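7,8-dihydro-6-hydroxymethylpterin pyrophosphokinase-dihydropteroate synthase (Plasmodium falciparum, PDB 6JWS) makes the pterin diphosphate from 6-hydroxymethyl-7,8-dihydropterin and ATP, then joins it to 4-aminobenzoate as a dihydropteroate synthase of folate biosynthesis. Local coordinates at the interface of chains A and B. Numbering follows the deposited sequence. Chains: chain A/B, 7,8-dihydro-6-hydroxymethylpterin pyrophosphokinase-dihydropteroate synthase.

Contact 1: the interface of chains A and B. Residues chain A 695, 698-699, 702; chain B 588, 612, 615-616, 669, 672-673.
The backbone oxygen O of B:Gly669 faces the side chain of A:Val699 across the contact, 3.8 Å from methyl CG1, with CB a little farther off. No nitrogen or oxygen of one chain comes within bonding reach of the other here, and the patch holds by packing. A:Val699, on helix 690-704, is the central knob. With CG1 anti to the backbone N (chi1 172°), its two methyls point to different neighbours. CG2 rests on bare backbone, 3.6 Å from CA of B:Gly669, and also meets CB of B:Cys615. CG1 reaches CG1 of B:Ile673 at 3.7 Å, the two side chains nearly perpendicular. Between them, CB of A:Val699 lies 3.8 Å from CB of B:Ala672. One turn farther along, A:Lys702 presents its aliphatic root: CG touches SG of B:Cys615 at 3.8 Å and CD1 of B:Ile588 at 3.9 Å. At the other end, B:Met616, bent at chi2 (-50°), turns its methyl CE to within 3.8 Å of CB of A:Ser695. CB of A:Asp698 packs against the backbone O of B:Cys615, 3.7 Å away. Helix 690-704 of chain A is thus seated on helix 657-680 and the 615-616 loop of chain B, a greasy seam that probably helps hold two dihydropteroate synthase domains together as a dimer.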
loop_
_atom_site.group_PDB
_atom_site.type_symbol
_atom_site.label_atom_id
_atom_site.label_comp_id
_atom_site.label_asym_id
_atom_site.label_seq_id
_atom_site.Cartn_x
_atom_site.Cartn_y
_atom_site.Cartn_z
ATOM N N SER A 695 -15.352 -2.657 7.430
ATOM C CA SER A 695 -15.679 -2.595 6.008
ATOM C C SER A 695 -14.419 -2.398 5.166
ATOM O O SER A 695 -14.268 -3.039 4.116
ATOM C CB SER A 695 -16.675 -1.501 5.731
ATOM O OG SER A 695 -17.841 -1.747 6.500
ATOM N N ASP A 698 -12.189 -5.703 5.364
ATOM C CA ASP A 698 -12.763 -6.806 4.595
ATOM C C ASP A 698 -12.488 -6.647 3.094
ATOM O O ASP A 698 -12.146 -7.628 2.435
ATOM C CB ASP A 698 -14.259 -6.995 4.867
ATOM C CG ASP A 698 -14.577 -7.667 6.197
ATOM O OD1 ASP A 698 -13.636 -8.207 6.865
ATOM O OD2 ASP A 698 -15.745 -7.615 6.589
ATOM N N VAL A 699 -12.604 -5.417 2.561
ATOM C CA VAL A 699 -12.374 -5.161 1.142
ATOM C C VAL A 699 -10.892 -5.342 0.821
ATOM O O VAL A 699 -10.528 -5.998 -0.162
ATOM C CB VAL A 699 -12.896 -3.775 0.690
ATOM C CG1 VAL A 699 -12.468 -3.440 -0.734
ATOM C CG2 VAL A 699 -14.410 -3.670 0.811
ATOM N N LYS A 702 -10.100 -8.920 0.747
ATOM C CA LYS A 702 -10.689 -9.610 -0.385
ATOM C C LYS A 702 -9.787 -9.413 -1.606
ATOM O O LYS A 702 -9.483 -10.365 -2.309
ATOM C CB LYS A 702 -12.119 -9.120 -0.636
ATOM C CG LYS A 702 -12.926 -9.990 -1.596
ATOM C CD LYS A 702 -13.260 -11.332 -0.989
ATOM C CE LYS A 702 -14.011 -12.280 -1.903
ATOM N NZ LYS A 702 -14.503 -13.463 -1.150
ATOM N N ILE B 588 -13.383 -7.838 -8.795
ATOM C CA ILE B 588 -12.242 -7.883 -7.884
ATOM C C ILE B 588 -10.975 -8.241 -8.652
ATOM O O ILE B 588 -9.911 -7.648 -8.448
ATOM C CB ILE B 588 -12.508 -8.836 -6.696
ATOM C CG1 ILE B 588 -13.494 -8.203 -5.713
ATOM C CG2 ILE B 588 -11.210 -9.179 -5.994
ATOM C CD1 ILE B 588 -14.452 -9.199 -5.043
ATOM N N ILE B 612 -18.775 -4.380 -4.021
ATOM C CA ILE B 612 -18.230 -3.984 -2.726
ATOM C C ILE B 612 -18.899 -4.775 -1.592
ATOM O O ILE B 612 -18.206 -5.331 -0.744
ATOM C CB ILE B 612 -18.344 -2.467 -2.479
ATOM C CG1 ILE B 612 -17.681 -1.641 -3.590
ATOM C CG2 ILE B 612 -17.780 -2.145 -1.101
ATOM C CD1 ILE B 612 -17.783 -0.148 -3.403
ATOM N N CYS B 615 -17.801 -8.190 -0.745
ATOM C CA CYS B 615 -16.536 -8.310 -0.031
ATOM C C CYS B 615 -16.759 -8.468 1.480
ATOM O O CYS B 615 -15.858 -8.919 2.167
ATOM C CB CYS B 615 -15.677 -7.065 -0.229
ATOM S SG CYS B 615 -15.035 -6.867 -1.909
ATOM N N MET B 616 -17.929 -8.056 1.992
ATOM C CA MET B 616 -18.192 -7.982 3.425
ATOM C C MET B 616 -18.544 -9.358 3.982
ATOM O O MET B 616 -19.339 -10.085 3.389
ATOM C CB MET B 616 -19.394 -7.091 3.746
ATOM C CG MET B 616 -19.345 -5.675 3.203
ATOM S SD MET B 616 -17.816 -4.835 3.590
ATOM C CE MET B 616 -17.994 -3.309 2.667
ATOM N N GLY B 669 -16.470 0.541 2.327
ATOM C CA GLY B 669 -15.800 -0.408 1.450
ATOM C C GLY B 669 -15.158 0.298 0.255
ATOM O O GLY B 669 -14.034 -0.017 -0.136
ATOM N N ALA B 672 -11.895 2.016 1.031
ATOM C CA ALA B 672 -10.843 1.011 0.937
ATOM C C ALA B 672 -10.298 0.947 -0.501
ATOM O O ALA B 672 -9.086 0.856 -0.708
ATOM C CB ALA B 672 -11.390 -0.330 1.395
ATOM N N ILE B 673 -11.193 1.008 -1.505
ATOM C CA ILE B 673 -10.755 0.945 -2.897
ATOM C C ILE B 673 -10.096 2.264 -3.302
ATOM O O ILE B 673 -9.171 2.280 -4.115
ATOM C CB ILE B 673 -11.901 0.510 -3.833
ATOM C CG1 ILE B 673 -12.413 -0.878 -3.426
ATOM C CG2 ILE B 673 -11.434 0.520 -5.294
ATOM C CD1 ILE B 673 -13.649 -1.332 -4.170
#

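Contact 2: the interface of chains A and B. Residues chain A 588, 591-592, 673, 676; chain B 679, 703-704.
A:Tyr676 has CG anti to its backbone N (chi1 -178°), which swings the phenol toward B:Ile703; that isoleucine in turn holds CG1 beside its own backbone N (chi1 -64°) and sends CG2 over the ring. The pair lies in the interface, probably that of a dimer, between the two dihydropteroate synthase TIM-barrel domains, where the C-terminal end of helix 690-704 of chain B meets helices 584-592 and 659-680 of chain A. Methyl CG2 of B:Ile703 sits above one face of the A:Tyr676 ring in a CH-pi contact, 3.9 Å from the centroid but shifted toward the rim, so that its nearest ring atom is CE1 at 3.6 Å. CD1, the other tip of B:Ile703, lies 4.1 Å from CG of the same ring. The tip of the phenol is anchored from its own chain: the hydroxyl OH of A:Tyr676 donates to O of A:Leu591 at 2.7 Å, the acceptor lying at the ring edge, in plane. B:Ile703 is also gripped by its backbone. Amide NE2 of A:Gln592, carried on a chain extended beyond CG, donates to O of B:Ile703 at 2.7 Å (145° at H), approaching from above the carbonyl plane. Being near a helix C-terminus, this oxygen may carry extra negative potential. Beside CD1 of A:Tyr676, close to the ring plane, stands OH of B:Tyr679, 3.4 Å away.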
loop_
_atom_site.group_PDB
_atom_site.type_symbol
_atom_site.label_atom_id
_atom_site.label_comp_id
_atom_site.label_asym_id
_atom_site.label_seq_id
_atom_site.Cartn_x
_atom_site.Cartn_y
_atom_site.Cartn_z
ATOM N N ILE A 588 2.594 11.873 12.396
ATOM C CA ILE A 588 2.760 11.417 11.013
ATOM C C ILE A 588 4.090 10.685 10.809
ATOM O O ILE A 588 4.131 9.610 10.190
ATOM C CB ILE A 588 2.559 12.578 10.002
ATOM C CG1 ILE A 588 1.105 13.048 9.985
ATOM C CG2 ILE A 588 3.002 12.206 8.600
ATOM C CD1 ILE A 588 0.985 14.539 9.829
ATOM N N LEU A 591 4.059 7.228 12.118
ATOM C CA LEU A 591 3.327 6.375 11.184
ATOM C C LEU A 591 4.191 6.038 9.970
ATOM O O LEU A 591 4.242 4.888 9.559
ATOM C CB LEU A 591 2.032 7.071 10.744
ATOM C CG LEU A 591 0.876 6.926 11.724
ATOM C CD1 LEU A 591 -0.334 7.708 11.239
ATOM C CD2 LEU A 591 0.547 5.441 11.914
ATOM N N GLN A 592 4.869 7.040 9.408
ATOM C CA GLN A 592 5.701 6.827 8.237
ATOM C C GLN A 592 6.775 5.785 8.532
ATOM O O GLN A 592 7.243 5.106 7.622
ATOM C CB GLN A 592 6.388 8.128 7.823
ATOM C CG GLN A 592 5.447 9.156 7.225
ATOM C CD GLN A 592 6.162 10.458 6.937
ATOM O OE1 GLN A 592 7.126 10.817 7.612
ATOM N NE2 GLN A 592 5.706 11.174 5.916
ATOM N N ILE A 673 -5.903 5.673 7.559
ATOM C CA ILE A 673 -4.871 5.097 8.413
ATOM C C ILE A 673 -5.165 3.615 8.622
ATOM O O ILE A 673 -4.231 2.820 8.677
ATOM C CB ILE A 673 -4.652 5.882 9.732
ATOM C CG1 ILE A 673 -4.359 7.354 9.421
ATOM C CG2 ILE A 673 -3.513 5.230 10.533
ATOM C CD1 ILE A 673 -4.314 8.289 10.621
ATOM N N TYR A 676 -3.636 2.070 5.550
ATOM C CA TYR A 676 -2.197 2.077 5.751
ATOM C C TYR A 676 -1.779 0.974 6.720
ATOM O O TYR A 676 -0.835 0.240 6.446
ATOM C CB TYR A 676 -1.767 3.463 6.227
ATOM C CG TYR A 676 -0.286 3.614 6.422
ATOM C CD1 TYR A 676 0.581 3.671 5.335
ATOM C CD2 TYR A 676 0.233 3.742 7.699
ATOM C CE1 TYR A 676 1.942 3.846 5.511
ATOM C CE2 TYR A 676 1.592 3.918 7.893
ATOM C CZ TYR A 676 2.441 3.958 6.804
ATOM O OH TYR A 676 3.767 4.142 7.033
ATOM N N TYR B 679 -2.600 3.778 -3.923
ATOM C CA TYR B 679 -1.317 3.079 -3.943
ATOM C C TYR B 679 -0.988 2.493 -5.311
ATOM O O TYR B 679 0.184 2.314 -5.625
ATOM C CB TYR B 679 -1.223 1.991 -2.878
ATOM C CG TYR B 679 -1.092 2.583 -1.508
ATOM C CD1 TYR B 679 -0.024 3.400 -1.202
ATOM C CD2 TYR B 679 -2.043 2.345 -0.534
ATOM C CE1 TYR B 679 0.100 3.972 0.049
ATOM C CE2 TYR B 679 -1.935 2.905 0.723
ATOM C CZ TYR B 679 -0.858 3.723 1.011
ATOM O OH TYR B 679 -0.749 4.292 2.249
ATOM N N ILE B 703 1.044 10.980 4.623
ATOM C CA ILE B 703 1.918 9.925 5.091
ATOM C C ILE B 703 3.048 9.699 4.081
ATOM O O ILE B 703 4.177 9.408 4.486
ATOM C CB ILE B 703 1.119 8.648 5.401
ATOM C CG1 ILE B 703 0.134 8.878 6.550
ATOM C CG2 ILE B 703 2.061 7.478 5.667
ATOM C CD1 ILE B 703 -0.797 7.707 6.808
ATOM N N ASP B 704 2.760 9.899 2.783
ATOM C CA ASP B 704 3.722 9.622 1.724
ATOM C C ASP B 704 4.739 10.743 1.534
ATOM O O ASP B 704 5.754 10.521 0.882
ATOM C CB ASP B 704 3.038 9.412 0.375
ATOM C CG ASP B 704 2.980 7.966 -0.067
ATOM O OD1 ASP B 704 3.596 7.112 0.604
ATOM O OD2 ASP B 704 2.321 7.707 -1.089
#

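Contact 3: the interface of chains A and B. Residues chain A 420, 424, 691-692; chain B 645, 661, 664-665.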
loop_
_atom_site.group_PDB
_atom_site.type_symbol
_atom_site.label_atom_id
_atom_site.label_comp_id
_atom_site.label_asym_id
_atom_site.label_seq_id
_atom_site.Cartn_x
_atom_site.Cartn_y
_atom_site.Cartn_z
ATOM N N GLU A 420 -23.033 -4.120 20.435
ATOM C CA GLU A 420 -23.030 -3.544 19.107
ATOM C C GLU A 420 -21.656 -3.699 18.438
ATOM O O GLU A 420 -21.593 -4.104 17.273
ATOM C CB GLU A 420 -23.510 -2.102 19.173
ATOM C CG GLU A 420 -23.499 -1.412 17.821
ATOM C CD GLU A 420 -24.259 -0.093 17.780
ATOM O OE1 GLU A 420 -23.897 0.839 18.550
ATOM O OE2 GLU A 420 -25.233 -0.005 16.991
ATOM N N GLU A 424 -20.239 -5.549 15.097
ATOM C CA GLU A 424 -19.645 -4.810 13.994
ATOM C C GLU A 424 -18.270 -5.374 13.648
ATOM O O GLU A 424 -17.692 -4.977 12.649
ATOM C CB GLU A 424 -19.583 -3.313 14.273
ATOM C CG GLU A 424 -20.945 -2.666 14.358
ATOM C CD GLU A 424 -20.896 -1.197 14.749
ATOM O OE1 GLU A 424 -19.801 -0.576 14.691
ATOM O OE2 GLU A 424 -21.950 -0.676 15.136
ATOM N N LEU A 691 -17.790 -0.560 12.670
ATOM C CA LEU A 691 -18.404 -1.019 11.426
ATOM C C LEU A 691 -17.603 -0.497 10.232
ATOM O O LEU A 691 -17.278 -1.252 9.329
ATOM C CB LEU A 691 -19.871 -0.561 11.348
ATOM C CG LEU A 691 -20.605 -0.888 10.034
ATOM C CD1 LEU A 691 -22.067 -1.249 10.266
ATOM C CD2 LEU A 691 -20.531 0.273 9.063
ATOM N N GLU A 692 -17.254 0.794 10.264
ATOM C CA GLU A 692 -16.580 1.458 9.161
ATOM C C GLU A 692 -15.198 0.837 8.930
ATOM O O GLU A 692 -14.796 0.644 7.782
ATOM C CB GLU A 692 -16.515 2.967 9.421
ATOM C CG GLU A 692 -17.871 3.669 9.468
ATOM C CD GLU A 692 -18.670 3.541 10.772
ATOM O OE1 GLU A 692 -18.264 2.759 11.671
ATOM O OE2 GLU A 692 -19.743 4.177 10.880
ATOM N N HIS B 645 -22.619 5.977 14.739
ATOM C CA HIS B 645 -22.401 6.056 13.265
ATOM C C HIS B 645 -22.698 7.460 12.748
ATOM O O HIS B 645 -23.826 7.940 12.841
ATOM C CB HIS B 645 -23.238 5.011 12.510
ATOM C CG HIS B 645 -23.034 3.619 12.994
ATOM N ND1 HIS B 645 -21.852 2.934 12.790
ATOM C CD2 HIS B 645 -23.845 2.786 13.684
ATOM C CE1 HIS B 645 -21.948 1.735 13.329
ATOM N NE2 HIS B 645 -23.159 1.620 13.887
ATOM N N LEU B 661 -27.001 0.559 7.674
ATOM C CA LEU B 661 -25.747 -0.105 8.013
ATOM C C LEU B 661 -25.071 -0.613 6.737
ATOM O O LEU B 661 -23.886 -0.389 6.546
ATOM C CB LEU B 661 -25.981 -1.236 9.029
ATOM C CG LEU B 661 -26.470 -0.808 10.418
ATOM C CD1 LEU B 661 -26.851 -2.008 11.276
ATOM C CD2 LEU B 661 -25.447 0.058 11.138
ATOM N N GLN B 664 -23.644 2.237 4.755
ATOM C CA GLN B 664 -22.447 2.667 5.454
ATOM C C GLN B 664 -21.284 1.756 5.068
ATOM O O GLN B 664 -20.227 2.244 4.683
ATOM C CB GLN B 664 -22.705 2.714 6.966
ATOM C CG GLN B 664 -21.577 3.356 7.771
ATOM C CD GLN B 664 -21.587 4.865 7.728
ATOM O OE1 GLN B 664 -22.237 5.479 6.888
ATOM N NE2 GLN B 664 -20.879 5.485 8.659
ATOM N N LYS B 665 -21.494 0.437 5.129
ATOM C CA LYS B 665 -20.436 -0.508 4.817
ATOM C C LYS B 665 -19.992 -0.332 3.366
ATOM O O LYS B 665 -18.799 -0.395 3.054
ATOM C CB LYS B 665 -20.887 -1.957 5.029
ATOM C CG LYS B 665 -21.189 -2.356 6.465
ATOM C CD LYS B 665 -21.302 -3.855 6.643
ATOM C CE LYS B 665 -22.313 -4.255 7.693
ATOM N NZ LYS B 665 -22.273 -5.715 7.967
#
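The imidazole of B:His645 is met at its edge, in the ring plane, by the carboxyl carbons CD of A:Glu424 and A:Glu692, whose carboxylates are turned 38° and 36° from the ring. ND1 donates to OE2 of A:Glu692 at 3.1 Å (164° at H), reaching that oxygen on its syn side, somewhat out of the carboxylate plane. At the other ring nitrogen, NE2 approaches OE2 of A:Glu424 tip to tip, but this bond is weak, and the histidine itself is poorly ordered. Carboxylates near both nitrogens might favour a protonated ring, though its charge is not seen. OE2 of A:Glu692 accepts a second bond, from NE2 of B:Gln664 at 2.8 Å. This one uses the anti lone pair, with the oxygen close to the amide plane. A bend at chi2 of the glutamate brings its carboxylate over to these two donors. A:Glu424 is tied to its own chain by OE1, which takes the backbone N-H of A:Leu691 at 2.9 Å, near the start of helix 690-704. Beneath the polar cluster A:Leu691 packs on helix 657-680: CD1 lies 3.7 Å from CD2 of B:Leu661, and CD2 lies 3.5 Å from CG of B:Gln664.

Contact 4: the interface of chains A and B. Residues chain A 612, 615-616, 665, 668-669, 672; chain B 695-696, 698-699.
Helix 690-704 of the dihydropteroate synthase TIM-barrel domain, here from chain B, lies against helix 659-680 and the 615-616 loop of chain A. B:Val699 stands over the backbone of A:Gly669, where the lack of a side chain lets methyl CG2 approach to 3.6 Å from CA. With CG1 anti to the backbone N (chi1 168°), the other methyl turns to A:Ala672 and meets its CB at 3.8 Å. The same alanine CB is flanked by CG1 of B:Val696, also 3.8 Å away, so two valines one helical turn apart close on one methyl. CG2 of B:Val696 points instead at the backbone O of A:Cys668. Next along helix 659-680, CB of A:Cys668 packs against CB of B:Ser695 at 3.8 Å. A:Met616 comes from the 615-616 loop, its side chain slanting across those of B:Asp698 and B:Val699: CG rests 3.7 Å from CB of B:Asp698, while SD passes 3.9 Å from CB of B:Ser695. The placing of its terminal methyl CE is doubtful, being too close to B:Val699. CB of A:Cys615 meets CG2 of B:Val699 at 3.9 Å. No polar atoms bond across this patch, and A:Lys665 at its rim is poorly ordered.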
loop_
_atom_site.group_PDB
_atom_site.type_symbol
_atom_site.label_atom_id
_atom_site.label_comp_id
_atom_site.label_asym_id
_atom_site.label_seq_id
_atom_site.Cartn_x
_atom_site.Cartn_y
_atom_site.Cartn_z
ATOM N N ILE A 612 -5.126 13.975 12.468
ATOM C CA ILE A 612 -5.814 13.626 11.231
ATOM C C ILE A 612 -6.277 14.892 10.497
ATOM O O ILE A 612 -5.992 15.048 9.299
ATOM C CB ILE A 612 -6.970 12.644 11.497
ATOM C CG1 ILE A 612 -6.461 11.330 12.107
ATOM C CG2 ILE A 612 -7.766 12.412 10.218
ATOM C CD1 ILE A 612 -7.564 10.335 12.463
ATOM N N CYS A 615 -3.940 16.791 8.437
ATOM C CA CYS A 615 -3.533 16.279 7.134
ATOM C C CYS A 615 -4.378 16.927 6.037
ATOM O O CYS A 615 -4.040 16.875 4.864
ATOM C CB CYS A 615 -3.757 14.779 7.037
ATOM S SG CYS A 615 -2.707 13.797 8.135
ATOM N N MET A 616 -5.479 17.559 6.424
ATOM C CA MET A 616 -6.467 17.916 5.431
ATOM C C MET A 616 -6.325 19.336 4.901
ATOM O O MET A 616 -5.906 20.256 5.606
ATOM C CB MET A 616 -7.878 17.521 5.859
ATOM C CG MET A 616 -8.047 16.059 5.483
ATOM S SD MET A 616 -9.194 15.229 6.481
ATOM C CE MET A 616 -8.408 13.637 6.672
ATOM N N LYS A 665 -14.848 14.054 8.220
ATOM C CA LYS A 665 -13.511 14.082 7.637
ATOM C C LYS A 665 -12.538 13.277 8.502
ATOM O O LYS A 665 -11.743 12.493 7.998
ATOM C CB LYS A 665 -12.997 15.516 7.517
ATOM C CG LYS A 665 -13.673 16.367 6.454
ATOM C CD LYS A 665 -12.817 17.571 6.140
ATOM C CE LYS A 665 -13.469 18.534 5.172
ATOM N NZ LYS A 665 -12.562 19.664 4.845
ATOM N N CYS A 668 -13.170 9.643 8.255
ATOM C CA CYS A 668 -12.714 9.171 6.960
ATOM C C CYS A 668 -11.186 9.168 6.891
ATOM O O CYS A 668 -10.610 8.221 6.355
ATOM C CB CYS A 668 -13.371 9.925 5.809
ATOM S SG CYS A 668 -15.161 9.632 5.745
ATOM N N GLY A 669 -10.546 10.194 7.471
ATOM C CA GLY A 669 -9.096 10.221 7.547
ATOM C C GLY A 669 -8.560 9.033 8.339
ATOM O O GLY A 669 -7.515 8.477 8.013
ATOM N N ALA A 672 -8.315 5.959 6.166
ATOM C CA ALA A 672 -7.055 5.962 5.426
ATOM C C ALA A 672 -5.940 5.338 6.262
ATOM O O ALA A 672 -5.136 4.536 5.757
ATOM C CB ALA A 672 -6.678 7.369 5.009
ATOM N N SER B 695 -10.818 13.039 1.978
ATOM C CA SER B 695 -10.247 12.971 3.312
ATOM C C SER B 695 -9.225 11.843 3.346
ATOM O O SER B 695 -8.145 12.007 3.922
ATOM C CB SER B 695 -11.305 12.767 4.367
ATOM O OG SER B 695 -12.239 13.834 4.346
ATOM N N VAL B 696 -9.572 10.726 2.682
ATOM C CA VAL B 696 -8.709 9.567 2.596
ATOM C C VAL B 696 -7.456 9.914 1.802
ATOM O O VAL B 696 -6.353 9.649 2.240
ATOM C CB VAL B 696 -9.447 8.326 2.048
ATOM C CG1 VAL B 696 -8.469 7.230 1.614
ATOM C CG2 VAL B 696 -10.418 7.763 3.088
ATOM N N ASP B 698 -6.114 12.731 1.226
ATOM C CA ASP B 698 -5.313 13.762 1.882
ATOM C C ASP B 698 -4.366 13.144 2.908
ATOM O O ASP B 698 -3.217 13.550 2.985
ATOM C CB ASP B 698 -6.173 14.840 2.544
ATOM C CG ASP B 698 -6.707 15.885 1.563
ATOM O OD1 ASP B 698 -6.273 15.869 0.384
ATOM O OD2 ASP B 698 -7.558 16.721 1.985
ATOM N N VAL B 699 -4.857 12.168 3.681
ATOM C CA VAL B 699 -4.085 11.518 4.723
ATOM C C VAL B 699 -3.045 10.595 4.090
ATOM O O VAL B 699 -1.918 10.542 4.571
ATOM C CB VAL B 699 -5.007 10.722 5.665
ATOM C CG1 VAL B 699 -4.232 9.798 6.601
ATOM C CG2 VAL B 699 -5.948 11.631 6.433
#

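All four contacts belong to one two-fold symmetric interface, in which helix 690-704 of each chain packs on its partner. Contacts 1 and 4 are near-twins with the chains exchanged, both centred on Val699, their C-alpha centres about 19 Å apart. Contact 3 involves the N-terminal end of the chain A helix, about 13 Å from contact 1, and contact 2 takes the chain B helix at its C-terminal end, about 11 Å from contact 4. Contacts 2 and 3 are about 24 Å apart. Apolar packing at mid-helix with hydrogen bonds near the helix ends could fix how the two domains register.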